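Local coordinates for trypanothione-dependent glyoxalase I (Leishmania major, PDB 2C21), which belongs to the glyoxalase/bleomycin resistance protein/dioxygenase superfamily and binds nickel at sites built jointly by its two subunits, at residues G17-S22 with K44-F49; I23-E28 with Y120-L125; L30-L35 with T59-T64; E90-M95 with F110-V115. One frame throughout, in Å; residues are numbered along the deposited sequence. Where two conformers were deposited one is given.

Interaction 1. Residues G17-S22 with K44-F49; sequences GDLDRS and KYTLVF
Leu19 is the one side chain of Gly17-Ser22 that reaches Lys44-Phe49, and it meets Thr46 and Val48, two residues on the same face of strand 45-51. The segment leads up to this point with Gly17, whose N is hydrogen-bonded to Asp118. Asp18 then forms the N-cap of helix 19-29: Arg21 N donates to Asp18 OD1 at 3.1 Å with an N-H...O angle of 166°, coming from well above the carboxylate plane. With the helix start fixed in this way, Leu19 lies in the first turn and its side chain extends across to the strand. Its branch divides between the two partners. Leu19 CD2 lies 3.8 Å from Thr46 CG2, while Leu19 CG comes to 3.9 Å from Val48 CG2 and Leu19 CD1 to 4.0 Å from the same methyl. An unstaggered chi1, -111°, accompanies this split reach. Thr46 turns its methyl to Leu19, while its hydroxyl is hydrogen-bonded to Asp39. Further along, Arg21 makes a salt bridge with Asp118. The helix start thus lies against one face of the four-stranded sheet: strand 45-51 runs between strands 60-66 and 33-40, Leu19 also touches Tyr65 of the former, and Val48 packs on Val34 and Lys37 of the latter.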
loop_
_atom_site.group_PDB
_atom_site.type_symbol
_atom_site.label_atom_id
_atom_site.label_comp_id
_atom_site.label_asym_id
_atom_site.label_seq_id
_atom_site.Cartn_x
_atom_site.Cartn_y
_atom_site.Cartn_z
ATOM N N GLY A 17 -7.992 -12.693 8.529
ATOM C CA GLY A 17 -8.557 -13.909 9.116
ATOM C C GLY A 17 -10.022 -14.192 8.820
ATOM O O GLY A 17 -10.452 -15.334 8.901
ATOM N N ASP A 18 -10.783 -13.157 8.480
ATOM C CA ASP A 18 -12.249 -13.237 8.388
ATOM C C ASP A 18 -12.696 -12.126 7.429
ATOM O O ASP A 18 -12.640 -10.952 7.754
ATOM C CB ASP A 18 -12.824 -13.099 9.819
ATOM C CG ASP A 18 -14.350 -13.041 9.899
ATOM O OD1 ASP A 18 -15.071 -12.716 8.943
ATOM O OD2 ASP A 18 -14.831 -13.276 11.017
ATOM N N LEU A 19 -13.099 -12.515 6.225
ATOM C CA LEU A 19 -13.545 -11.551 5.218
ATOM C C LEU A 19 -14.705 -10.683 5.695
ATOM O O LEU A 19 -14.677 -9.476 5.546
ATOM C CB LEU A 19 -13.955 -12.267 3.931
ATOM C CG LEU A 19 -13.127 -12.136 2.629
ATOM C CD1 LEU A 19 -11.749 -11.553 2.769
ATOM C CD2 LEU A 19 -13.101 -13.463 1.918
ATOM N N ASP A 20 -15.732 -11.310 6.244
ATOM C CA ASP A 20 -16.919 -10.573 6.696
ATOM C C ASP A 20 -16.540 -9.419 7.631
ATOM O O ASP A 20 -16.956 -8.289 7.420
ATOM C CB ASP A 20 -17.906 -11.508 7.393
ATOM C CG ASP A 20 -18.608 -12.441 6.432
ATOM O OD1 ASP A 20 -18.484 -12.252 5.204
ATOM O OD2 ASP A 20 -19.287 -13.368 6.919
ATOM N N ARG A 21 -15.736 -9.686 8.652
ATOM C CA ARG A 21 -15.394 -8.613 9.588
ATOM C C ARG A 21 -14.466 -7.554 8.970
ATOM O O ARG A 21 -14.569 -6.385 9.300
ATOM C CB ARG A 21 -14.835 -9.154 10.904
ATOM C CG ARG A 21 -13.427 -9.549 10.850
ATOM C CD ARG A 21 -12.903 -9.939 12.212
ATOM N NE ARG A 21 -11.553 -10.456 12.022
ATOM C CZ ARG A 21 -10.823 -11.024 12.971
ATOM N NH1 ARG A 21 -11.267 -11.116 14.222
ATOM N NH2 ARG A 21 -9.610 -11.448 12.667
ATOM N N SER A 22 -13.576 -7.952 8.062
ATOM C CA SER A 22 -12.682 -6.974 7.439
ATOM C C SER A 22 -13.465 -6.069 6.498
ATOM O O SER A 22 -13.284 -4.850 6.493
ATOM C CB SER A 22 -11.541 -7.664 6.685
ATOM O OG SER A 22 -10.705 -8.359 7.589
ATOM N N LYS A 44 -8.223 -22.921 -2.197
ATOM C CA LYS A 44 -8.535 -22.539 -0.832
ATOM C C LYS A 44 -8.181 -21.085 -0.510
ATOM O O LYS A 44 -7.641 -20.784 0.560
ATOM C CB LYS A 44 -7.863 -23.503 0.159
ATOM C CG LYS A 44 -8.339 -24.943 0.020
ATOM C CD LYS A 44 -7.980 -25.766 1.248
ATOM C CE LYS A 44 -8.632 -27.157 1.209
ATOM N NZ LYS A 44 -8.086 -28.066 2.273
ATOM N N TYR A 45 -8.521 -20.179 -1.417
ATOM C CA TYR A 45 -8.380 -18.754 -1.113
ATOM C C TYR A 45 -9.419 -17.891 -1.830
ATOM O O TYR A 45 -10.005 -18.303 -2.828
ATOM C CB TYR A 45 -6.951 -18.244 -1.394
ATOM C CG TYR A 45 -6.623 -18.071 -2.862
ATOM C CD1 TYR A 45 -6.815 -16.862 -3.498
ATOM C CD2 TYR A 45 -6.110 -19.125 -3.610
ATOM C CE1 TYR A 45 -6.539 -16.711 -4.855
ATOM C CE2 TYR A 45 -5.813 -18.972 -4.948
ATOM C CZ TYR A 45 -6.029 -17.764 -5.562
ATOM O OH TYR A 45 -5.740 -17.620 -6.905
ATOM N N THR A 46 -9.605 -16.693 -1.286
ATOM C CA THR A 46 -10.502 -15.683 -1.819
ATOM C C THR A 46 -9.781 -14.354 -1.756
ATOM O O THR A 46 -9.164 -14.033 -0.731
ATOM C CB THR A 46 -11.785 -15.578 -0.977
ATOM O OG1 THR A 46 -12.366 -16.883 -0.830
ATOM C CG2 THR A 46 -12.811 -14.654 -1.644
ATOM N N LEU A 47 -9.871 -13.583 -2.845
ATOM C CA LEU A 47 -9.404 -12.194 -2.862
ATOM C C LEU A 47 -10.587 -11.216 -2.936
ATOM O O LEU A 47 -11.592 -11.466 -3.641
ATOM C CB LEU A 47 -8.491 -11.947 -4.062
ATOM C CG LEU A 47 -7.392 -12.947 -4.388
ATOM C CD1 LEU A 47 -6.714 -12.496 -5.684
ATOM C CD2 LEU A 47 -6.365 -13.079 -3.270
ATOM N N VAL A 48 -10.462 -10.109 -2.221
ATOM C CA VAL A 48 -11.441 -9.004 -2.284
ATOM C C VAL A 48 -10.707 -7.700 -2.460
ATOM O O VAL A 48 -9.769 -7.396 -1.717
ATOM C CB VAL A 48 -12.309 -8.883 -1.019
ATOM C CG1 VAL A 48 -13.318 -7.733 -1.168
ATOM C CG2 VAL A 48 -13.020 -10.201 -0.731
ATOM N N PHE A 49 -11.126 -6.948 -3.467
ATOM C CA PHE A 49 -10.550 -5.653 -3.770
ATOM C C PHE A 49 -11.530 -4.584 -3.325
ATOM O O PHE A 49 -12.722 -4.608 -3.715
ATOM C CB PHE A 49 -10.230 -5.548 -5.259
ATOM C CG PHE A 49 -9.103 -6.457 -5.689
ATOM C CD1 PHE A 49 -9.336 -7.812 -5.946
ATOM C CD2 PHE A 49 -7.810 -5.968 -5.822
ATOM C CE1 PHE A 49 -8.281 -8.668 -6.317
ATOM C CE2 PHE A 49 -6.765 -6.802 -6.199
ATOM C CZ PHE A 49 -7.002 -8.154 -6.448
#

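Interaction 2. Residues I23-E28 with Y120-L125; sequences IKFYTE and YYIELL. With NI (nickel (II) ion), chain H.
Phe25 and Tyr26 of helix 19-29 close on the CD1 methyl of Ile122. Phe25 CE2 lies 3.6 Å from Ile122 CD1, which approaches the rim of the ring almost within its plane; Tyr26 CE1 comes to 3.7 Å from the same methyl. Ile122 was deposited in two conformers, so these distances are tentative. The rings also pack on each other: Phe25, with CG anti to its backbone N (chi1 180°), sets CD2 3.7 Å above the centre of the Tyr26 ring. The far side of the helix is different in kind. Lys24 and Glu28 are solvent-exposed, far from Tyr120-Leu125, and paired by a salt bridge, Lys24 NZ to Glu28 OE1 at 3.0 Å. The buried join is therefore apolar, with the Tyr26 hydroxyl satisfied by Asp116. The next strand residue, Glu123, projects to the opposite face, where its OE1 binds nickel at 2.2 Å together with His80, water 1, and His11 and Glu62 of the second subunit; hydrophobic packing and metal chemistry are thus kept on separate faces.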
loop_
_atom_site.group_PDB
_atom_site.type_symbol
_atom_site.label_atom_id
_atom_site.label_comp_id
_atom_site.label_asym_id
_atom_site.label_seq_id
_atom_site.Cartn_x
_atom_site.Cartn_y
_atom_site.Cartn_z
ATOM N N ILE A 23 -14.325 -6.682 5.692
ATOM C CA ILE A 23 -15.166 -5.941 4.772
ATOM C C ILE A 23 -16.053 -4.956 5.534
ATOM O O ILE A 23 -16.207 -3.821 5.096
ATOM C CB ILE A 23 -16.034 -6.891 3.903
ATOM C CG1 ILE A 23 -15.151 -7.609 2.877
ATOM C CG2 ILE A 23 -17.139 -6.125 3.188
ATOM C CD1 ILE A 23 -15.848 -8.769 2.188
ATOM N N LYS A 24 -16.611 -5.378 6.670
ATOM C CA LYS A 24 -17.443 -4.493 7.497
ATOM C C LYS A 24 -16.671 -3.260 7.956
ATOM O O LYS A 24 -17.163 -2.124 7.879
ATOM C CB LYS A 24 -17.981 -5.245 8.720
ATOM C CG LYS A 24 -19.129 -4.521 9.433
ATOM C CD LYS A 24 -19.752 -5.387 10.514
ATOM C CE LYS A 24 -20.922 -4.682 11.172
ATOM N NZ LYS A 24 -20.443 -3.505 11.946
ATOM N N PHE A 25 -15.459 -3.495 8.446
ATOM C CA PHE A 25 -14.578 -2.422 8.862
ATOM C C PHE A 25 -14.254 -1.437 7.716
ATOM O O PHE A 25 -14.477 -0.239 7.846
ATOM C CB PHE A 25 -13.284 -3.009 9.428
ATOM C CG PHE A 25 -12.307 -1.969 9.875
ATOM C CD1 PHE A 25 -12.427 -1.381 11.128
ATOM C CD2 PHE A 25 -11.288 -1.558 9.032
ATOM C CE1 PHE A 25 -11.542 -0.416 11.538
ATOM C CE2 PHE A 25 -10.397 -0.585 9.426
ATOM C CZ PHE A 25 -10.519 -0.004 10.681
ATOM N N TYR A 26 -13.730 -1.934 6.599
ATOM C CA TYR A 26 -13.253 -1.040 5.539
ATOM C C TYR A 26 -14.395 -0.315 4.828
ATOM O O TYR A 26 -14.215 0.813 4.368
ATOM C CB TYR A 26 -12.309 -1.768 4.547
ATOM C CG TYR A 26 -10.949 -2.055 5.155
ATOM C CD1 TYR A 26 -10.018 -1.038 5.324
ATOM C CD2 TYR A 26 -10.611 -3.331 5.594
ATOM C CE1 TYR A 26 -8.770 -1.284 5.924
ATOM C CE2 TYR A 26 -9.380 -3.592 6.170
ATOM C CZ TYR A 26 -8.456 -2.574 6.335
ATOM O OH TYR A 26 -7.229 -2.840 6.927
ATOM N N THR A 27 -15.567 -0.934 4.762
ATOM C CA THR A 27 -16.743 -0.271 4.186
ATOM C C THR A 27 -17.437 0.658 5.190
ATOM O O THR A 27 -17.517 1.866 4.964
ATOM C CB THR A 27 -17.741 -1.302 3.589
ATOM O OG1 THR A 27 -18.192 -2.199 4.610
ATOM C CG2 THR A 27 -17.060 -2.107 2.501
ATOM N N GLU A 28 -17.921 0.102 6.297
ATOM C CA GLU A 28 -18.726 0.877 7.246
ATOM C C GLU A 28 -17.898 1.871 8.061
ATOM O O GLU A 28 -18.344 2.994 8.298
ATOM C CB GLU A 28 -19.525 -0.035 8.189
ATOM C CG GLU A 28 -20.498 -0.978 7.468
ATOM C CD GLU A 28 -21.296 -1.831 8.435
ATOM O OE1 GLU A 28 -21.087 -1.695 9.662
ATOM O OE2 GLU A 28 -22.133 -2.648 7.967
ATOM N N TYR A 120 -3.662 -4.798 11.707
ATOM C CA TYR A 120 -2.925 -3.906 10.819
ATOM C C TYR A 120 -3.201 -2.459 11.229
ATOM O O TYR A 120 -4.323 -2.117 11.672
ATOM C CB TYR A 120 -3.342 -4.089 9.351
ATOM C CG TYR A 120 -3.015 -5.441 8.753
ATOM C CD1 TYR A 120 -1.740 -5.725 8.273
ATOM C CD2 TYR A 120 -3.990 -6.427 8.656
ATOM C CE1 TYR A 120 -1.431 -6.981 7.724
ATOM C CE2 TYR A 120 -3.704 -7.681 8.101
ATOM C CZ TYR A 120 -2.420 -7.955 7.640
ATOM O OH TYR A 120 -2.138 -9.192 7.096
ATOM N N TYR A 121 -2.192 -1.613 11.047
ATOM C CA TYR A 121 -2.320 -0.190 11.335
ATOM C C TYR A 121 -2.768 0.627 10.136
ATOM O O TYR A 121 -2.357 0.389 8.999
ATOM C CB TYR A 121 -0.994 0.360 11.858
ATOM C CG TYR A 121 -0.673 -0.143 13.231
ATOM C CD1 TYR A 121 0.254 -1.151 13.426
ATOM C CD2 TYR A 121 -1.317 0.378 14.343
ATOM C CE1 TYR A 121 0.553 -1.610 14.721
ATOM C CE2 TYR A 121 -1.036 -0.077 15.626
ATOM C CZ TYR A 121 -0.110 -1.067 15.809
ATOM O OH TYR A 121 0.153 -1.509 17.089
ATOM N N ILE A 122 -3.650 1.585 10.402
ATOM C CA ILE A 122 -4.075 2.534 9.391
ATOM C C ILE A 122 -3.820 3.948 9.918
ATOM O O ILE A 122 -4.220 4.291 11.040
ATOM C CB ILE A 122 -5.556 2.338 9.057
ATOM C CG1 ILE A 122 -5.755 1.016 8.313
ATOM C CG2 ILE A 122 -6.103 3.508 8.223
ATOM C CD1 ILE A 122 -7.001 0.312 8.692
ATOM N N GLU A 123 -3.153 4.759 9.105
ATOM C CA GLU A 123 -2.886 6.147 9.429
ATOM C C GLU A 123 -3.952 7.023 8.794
ATOM O O GLU A 123 -4.133 6.997 7.583
ATOM C CB GLU A 123 -1.504 6.562 8.909
ATOM C CG GLU A 123 -1.037 7.936 9.394
ATOM C CD GLU A 123 0.361 8.264 8.905
ATOM O OE1 GLU A 123 0.677 7.967 7.749
ATOM O OE2 GLU A 123 1.144 8.825 9.678
ATOM N N LEU A 124 -4.658 7.787 9.626
ATOM C CA LEU A 124 -5.637 8.746 9.175
ATOM C C LEU A 124 -4.998 10.119 9.180
ATOM O O LEU A 124 -4.473 10.563 10.204
ATOM C CB LEU A 124 -6.847 8.734 10.107
ATOM C CG LEU A 124 -7.539 7.374 10.231
ATOM C CD1 LEU A 124 -8.623 7.443 11.306
ATOM C CD2 LEU A 124 -8.120 6.969 8.888
ATOM N N LEU A 125 -5.043 10.784 8.035
ATOM C CA LEU A 125 -4.415 12.082 7.866
ATOM C C LEU A 125 -5.397 13.110 7.346
ATOM O O LEU A 125 -6.184 12.830 6.449
ATOM C CB LEU A 125 -3.268 11.990 6.870
ATOM C CG LEU A 125 -2.081 11.110 7.267
ATOM C CD1 LEU A 125 -1.098 11.085 6.111
ATOM C CD2 LEU A 125 -1.415 11.626 8.531
HETATM NI NI NI H . 2.540 7.229 6.745
HETATM O O HOH W 1 3.094 9.058 7.052
#

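Interaction 3. Residues L30-L35 with T59-T64; sequences LGMKVL and TVLELT. With NI (nickel (II) ion), chain G.
Leu35 meets Val60, and Met32 meets Leu61, within the N-terminal beta-alpha-beta-beta-beta module of the glyoxalase fold. Strands 33-40 and 60-66 are not neighbours in its sheet, since strand 45-51 lies between them; the nearest CA atoms, those of Leu35 and Val60, are 9.1 Å apart, so side chains must span the gap. Leu35 does this closely. Its CG is anti to the carbonyl carbon (chi1 -56°), and CD1 approaches Val60 CG1 to 3.6 Å, the two side chains crossing at a slant. Leu35 also packs against Met138 of the second subunit. In Met32, just before the strand, an extended chi2, -174°, carries the sulfur toward strand 60-66; Met32 SD to Leu61 CD2 is 4.3 Å, a looser touch. Leu61 and Met32 both also pack on Tyr26, so helix 19-29 covers this end of the contact. Between Leu61 and Leu63, Glu62 reaches the metal site, completed by His11, water 2, and His80 and Glu123 of the second subunit. There Glu62 is a one-oxygen ligand: OE1 is 2.4 Å from nickel, whereas OE2 stays 3.8 Å from it.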
loop_
_atom_site.group_PDB
_atom_site.type_symbol
_atom_site.label_atom_id
_atom_site.label_comp_id
_atom_site.label_asym_id
_atom_site.label_seq_id
_atom_site.Cartn_x
_atom_site.Cartn_y
_atom_site.Cartn_z
ATOM N N LEU A 30 -14.555 2.892 7.255
ATOM C CA LEU A 30 -13.654 3.727 6.447
ATOM C C LEU A 30 -14.254 4.321 5.164
ATOM O O LEU A 30 -13.654 5.222 4.573
ATOM C CB LEU A 30 -12.338 2.979 6.173
ATOM C CG LEU A 30 -11.412 2.966 7.392
ATOM C CD1 LEU A 30 -10.308 1.957 7.277
ATOM C CD2 LEU A 30 -10.828 4.356 7.625
ATOM N N GLY A 31 -15.423 3.833 4.742
ATOM C CA GLY A 31 -16.121 4.372 3.564
ATOM C C GLY A 31 -15.674 3.841 2.202
ATOM O O GLY A 31 -16.024 4.411 1.169
ATOM N N MET A 32 -14.896 2.762 2.186
ATOM C CA MET A 32 -14.514 2.127 0.930
ATOM C C MET A 32 -15.702 1.341 0.393
ATOM O O MET A 32 -16.684 1.132 1.101
ATOM C CB MET A 32 -13.348 1.158 1.118
ATOM C CG MET A 32 -12.113 1.773 1.682
ATOM S SD MET A 32 -10.755 0.600 1.694
ATOM C CE MET A 32 -9.497 1.609 2.494
ATOM N N LYS A 33 -15.600 0.908 -0.858
ATOM C CA LYS A 33 -16.592 0.010 -1.421
ATOM C C LYS A 33 -15.917 -1.237 -1.943
ATOM O O LYS A 33 -14.772 -1.196 -2.376
ATOM C CB LYS A 33 -17.399 0.685 -2.540
ATOM C CG LYS A 33 -16.586 1.282 -3.700
ATOM C CD LYS A 33 -17.502 2.010 -4.713
ATOM C CE LYS A 33 -17.032 1.779 -6.166
ATOM N NZ LYS A 33 -17.948 2.372 -7.178
ATOM N N VAL A 34 -16.652 -2.345 -1.913
ATOM C CA VAL A 34 -16.156 -3.589 -2.502
ATOM C C VAL A 34 -16.230 -3.417 -4.019
ATOM O O VAL A 34 -17.280 -3.095 -4.554
ATOM C CB VAL A 34 -17.015 -4.794 -2.068
ATOM C CG1 VAL A 34 -16.547 -6.065 -2.780
ATOM C CG2 VAL A 34 -16.950 -4.955 -0.550
ATOM N N LEU A 35 -15.106 -3.606 -4.693
ATOM C CA LEU A 35 -15.037 -3.474 -6.147
ATOM C C LEU A 35 -15.265 -4.819 -6.858
ATOM O O LEU A 35 -15.997 -4.892 -7.841
ATOM C CB LEU A 35 -13.681 -2.900 -6.544
ATOM C CG LEU A 35 -13.342 -1.564 -5.869
ATOM C CD1 LEU A 35 -11.870 -1.198 -6.100
ATOM C CD2 LEU A 35 -14.269 -0.459 -6.359
ATOM N N THR A 59 -5.830 3.550 -6.574
ATOM C CA THR A 59 -4.974 2.552 -5.927
ATOM C C THR A 59 -5.789 1.980 -4.767
ATOM O O THR A 59 -6.352 2.723 -3.946
ATOM C CB THR A 59 -3.665 3.209 -5.452
ATOM O OG1 THR A 59 -3.009 3.792 -6.586
ATOM C CG2 THR A 59 -2.729 2.199 -4.794
ATOM N N VAL A 60 -5.917 0.664 -4.739
ATOM C CA VAL A 60 -6.901 0.026 -3.891
ATOM C C VAL A 60 -6.254 -0.903 -2.868
ATOM O O VAL A 60 -5.027 -1.000 -2.783
ATOM C CB VAL A 60 -7.986 -0.685 -4.750
ATOM C CG1 VAL A 60 -8.628 0.317 -5.706
ATOM C CG2 VAL A 60 -7.421 -1.890 -5.529
ATOM N N LEU A 61 -7.106 -1.552 -2.081
ATOM C CA LEU A 61 -6.719 -2.519 -1.073
ATOM C C LEU A 61 -7.186 -3.910 -1.502
ATOM O O LEU A 61 -8.337 -4.082 -1.929
ATOM C CB LEU A 61 -7.366 -2.135 0.268
ATOM C CG LEU A 61 -7.098 -3.005 1.494
ATOM C CD1 LEU A 61 -5.604 -3.109 1.777
ATOM C CD2 LEU A 61 -7.842 -2.421 2.696
ATOM N N GLU A 62 -6.274 -4.881 -1.413
ATOM C CA GLU A 62 -6.554 -6.281 -1.698
ATOM C C GLU A 62 -6.466 -7.092 -0.417
ATOM O O GLU A 62 -5.415 -7.099 0.243
ATOM C CB GLU A 62 -5.542 -6.864 -2.692
ATOM C CG GLU A 62 -5.821 -8.310 -3.048
ATOM C CD GLU A 62 -4.711 -8.958 -3.869
ATOM O OE1 GLU A 62 -3.723 -8.275 -4.199
ATOM O OE2 GLU A 62 -4.851 -10.156 -4.190
ATOM N N LEU A 63 -7.556 -7.784 -0.075
ATOM C CA LEU A 63 -7.569 -8.731 1.035
ATOM C C LEU A 63 -7.500 -10.148 0.498
ATOM O O LEU A 63 -8.233 -10.495 -0.417
ATOM C CB LEU A 63 -8.848 -8.592 1.855
ATOM C CG LEU A 63 -9.336 -7.186 2.146
ATOM C CD1 LEU A 63 -10.642 -7.280 2.922
ATOM C CD2 LEU A 63 -8.284 -6.419 2.907
ATOM N N THR A 64 -6.626 -10.958 1.092
ATOM C CA THR A 64 -6.526 -12.366 0.794
ATOM C C THR A 64 -6.982 -13.126 2.032
ATOM O O THR A 64 -6.474 -12.888 3.134
ATOM C CB THR A 64 -5.054 -12.766 0.510
ATOM O OG1 THR A 64 -4.560 -12.029 -0.615
ATOM C CG2 THR A 64 -4.955 -14.242 0.236
HETATM NI NI NI G . -1.929 -8.245 -5.751
HETATM O O HOH W 2 -2.797 -9.368 -6.811
#

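Interaction 4. Residues E90-M95 with F110-V115; sequences ELVADM and FMAFVV
Ala112 and Val114, two residues apart on one face of strand 111-115, receive Val92 and Met95, which follow each other by about one turn along helix 88-97. The strand segment begins at Phe110, whose ring packs on Thr129 and Met130 of helix 127-141. Met111 directs its side chain to the other face of the sheet, where it touches Glu123. Ala112 faces the helix and, having only a methyl, allows a near approach: its CA is 7.6 Å from that of Val92, and Ala112 CB is 3.6 Å from Val92 CG2. The chi1 of Val92, 169°, sets CG2 anti to the carbonyl carbon and brings that branch against the Ala112 methyl. Phe113 again points away from the helix, making an edge-to-face contact with His80 of the nickel site. Val114 returns to the helix side and buries the most surface of the contact, 52 Å², yet its nearest approach is looser: Val114 CG2 lies 4.3 Å from Met95 SD. Met95 was deposited in two conformers, so this second touch is less certain. Ile102 of strand 102-105 contacts Val92, Met95 and Val114 and completes the apolar layer. Ala112 and Val114 face the helix, while Met111 and Phe113 point to the side of the nickel ligands Glu123 and His80; this alternation fits the second beta-alpha-beta-beta-beta module of the glyoxalase fold.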
loop_
_atom_site.group_PDB
_atom_site.type_symbol
_atom_site.label_atom_id
_atom_site.label_comp_id
_atom_site.label_asym_id
_atom_site.label_seq_id
_atom_site.Cartn_x
_atom_site.Cartn_y
_atom_site.Cartn_z
ATOM N N GLU A 90 -13.345 13.758 13.875
ATOM C CA GLU A 90 -14.726 13.293 13.732
ATOM C C GLU A 90 -14.741 11.800 13.427
ATOM O O GLU A 90 -15.576 11.041 13.951
ATOM C CB GLU A 90 -15.460 14.093 12.644
ATOM C CG GLU A 90 -16.937 13.741 12.429
ATOM C CD GLU A 90 -17.835 14.127 13.586
ATOM O OE1 GLU A 90 -17.602 15.180 14.223
ATOM O OE2 GLU A 90 -18.799 13.378 13.847
ATOM N N LEU A 91 -13.791 11.377 12.597
ATOM C CA LEU A 91 -13.700 9.997 12.223
ATOM C C LEU A 91 -13.348 9.143 13.455
ATOM O O LEU A 91 -13.997 8.128 13.718
ATOM C CB LEU A 91 -12.686 9.841 11.083
ATOM C CG LEU A 91 -12.552 8.474 10.407
ATOM C CD1 LEU A 91 -13.904 7.896 10.024
ATOM C CD2 LEU A 91 -11.654 8.616 9.199
ATOM N N VAL A 92 -12.270 9.588 14.160
ATOM C CA VAL A 92 -11.732 8.839 15.300
ATOM C C VAL A 92 -12.806 8.639 16.350
ATOM O O VAL A 92 -12.920 7.542 16.920
ATOM C CB VAL A 92 -10.487 9.533 15.935
ATOM C CG1 VAL A 92 -10.117 8.888 17.277
ATOM C CG2 VAL A 92 -9.287 9.467 14.977
ATOM N N ALA A 93 -13.581 9.702 16.600
ATOM C CA ALA A 93 -14.733 9.608 17.468
ATOM C C ALA A 93 -15.635 8.464 16.970
ATOM O O ALA A 93 -15.950 7.481 17.708
ATOM C CB ALA A 93 -15.490 10.964 17.525
ATOM N N ASP A 94 -16.098 8.643 15.679
ATOM C CA ASP A 94 -16.970 7.611 15.119
ATOM C C ASP A 94 -16.408 6.200 15.305
ATOM O O ASP A 94 -17.143 5.273 15.648
ATOM C CB ASP A 94 -17.208 7.840 13.628
ATOM C CG ASP A 94 -18.348 6.991 13.093
ATOM O OD1 ASP A 94 -19.455 7.075 13.662
ATOM O OD2 ASP A 94 -18.135 6.239 12.119
ATOM N N MET A 95 -15.106 6.051 15.074
ATOM C CA MET A 95 -14.431 4.767 15.253
ATOM C C MET A 95 -14.521 4.282 16.699
ATOM O O MET A 95 -14.984 3.162 16.968
ATOM C CB MET A 95 -12.956 4.901 14.861
ATOM C CG MET A 95 -12.707 5.160 13.385
ATOM S SD MET A 95 -12.089 3.682 12.552
ATOM C CE MET A 95 -11.865 4.314 10.893
ATOM N N PHE A 110 -4.406 16.493 12.888
ATOM C CA PHE A 110 -3.657 16.193 11.668
ATOM C C PHE A 110 -3.558 14.686 11.405
ATOM O O PHE A 110 -3.640 14.233 10.256
ATOM C CB PHE A 110 -2.246 16.806 11.741
ATOM C CG PHE A 110 -1.326 16.345 10.644
ATOM C CD1 PHE A 110 -1.581 16.681 9.321
ATOM C CD2 PHE A 110 -0.219 15.551 10.928
ATOM C CE1 PHE A 110 -0.743 16.246 8.303
ATOM C CE2 PHE A 110 0.629 15.116 9.912
ATOM C CZ PHE A 110 0.365 15.463 8.600
ATOM N N MET A 111 -3.393 13.914 12.475
ATOM C CA MET A 111 -2.976 12.516 12.361
ATOM C C MET A 111 -3.553 11.637 13.466
ATOM O O MET A 111 -3.673 12.055 14.611
ATOM C CB MET A 111 -1.449 12.463 12.398
ATOM C CG MET A 111 -0.824 11.111 12.727
ATOM S SD MET A 111 0.990 11.179 12.704
ATOM C CE MET A 111 1.325 12.755 13.479
ATOM N N ALA A 112 -3.904 10.405 13.106
ATOM C CA ALA A 112 -4.275 9.393 14.086
ATOM C C ALA A 112 -3.907 8.036 13.547
ATOM O O ALA A 112 -3.710 7.875 12.342
ATOM C CB ALA A 112 -5.765 9.456 14.406
ATOM N N PHE A 113 -3.780 7.074 14.449
ATOM C CA PHE A 113 -3.578 5.688 14.064
ATOM C C PHE A 113 -4.676 4.846 14.677
ATOM O O PHE A 113 -4.928 4.930 15.878
ATOM C CB PHE A 113 -2.213 5.178 14.527
ATOM C CG PHE A 113 -1.106 5.459 13.564
ATOM C CD1 PHE A 113 -0.316 6.591 13.703
ATOM C CD2 PHE A 113 -0.846 4.585 12.508
ATOM C CE1 PHE A 113 0.712 6.853 12.806
ATOM C CE2 PHE A 113 0.196 4.841 11.602
ATOM C CZ PHE A 113 0.969 5.977 11.755
ATOM N N VAL A 114 -5.317 4.038 13.830
ATOM C CA VAL A 114 -6.330 3.075 14.253
ATOM C C VAL A 114 -5.918 1.668 13.800
ATOM O O VAL A 114 -5.052 1.511 12.932
ATOM C CB VAL A 114 -7.735 3.445 13.709
ATOM C CG1 VAL A 114 -8.070 4.899 14.063
ATOM C CG2 VAL A 114 -7.843 3.200 12.198
ATOM N N VAL A 115 -6.540 0.655 14.397
ATOM C CA VAL A 115 -6.161 -0.732 14.157
ATOM C C VAL A 115 -7.332 -1.504 13.554
ATOM O O VAL A 115 -8.457 -1.430 14.059
ATOM C CB VAL A 115 -5.676 -1.401 15.458
ATOM C CG1 VAL A 115 -5.013 -2.749 15.151
ATOM C CG2 VAL A 115 -4.699 -0.480 16.191
#

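Along the chain, interaction 1 opens first and closes the return from the start of helix 19-29 to strand 45-51. Before it closes, interactions 2 and 3 have opened, so both cross it. Interaction 3 joins 30-35 to 59-64 and lies wholly within the much longer span of interaction 2, which ends only at 120-125; interaction 4, linking helix 88-97 to strand 111-115, falls within that span too, after interaction 3 has closed. Interactions 1 and 3 share the N-terminal sheet, and interactions 2 and 4 the C-terminal one, where Leu124 N lies 2.9 Å from Ala112 O. Helix 19-29 takes part in both 1 and 2, tying the two sheets together.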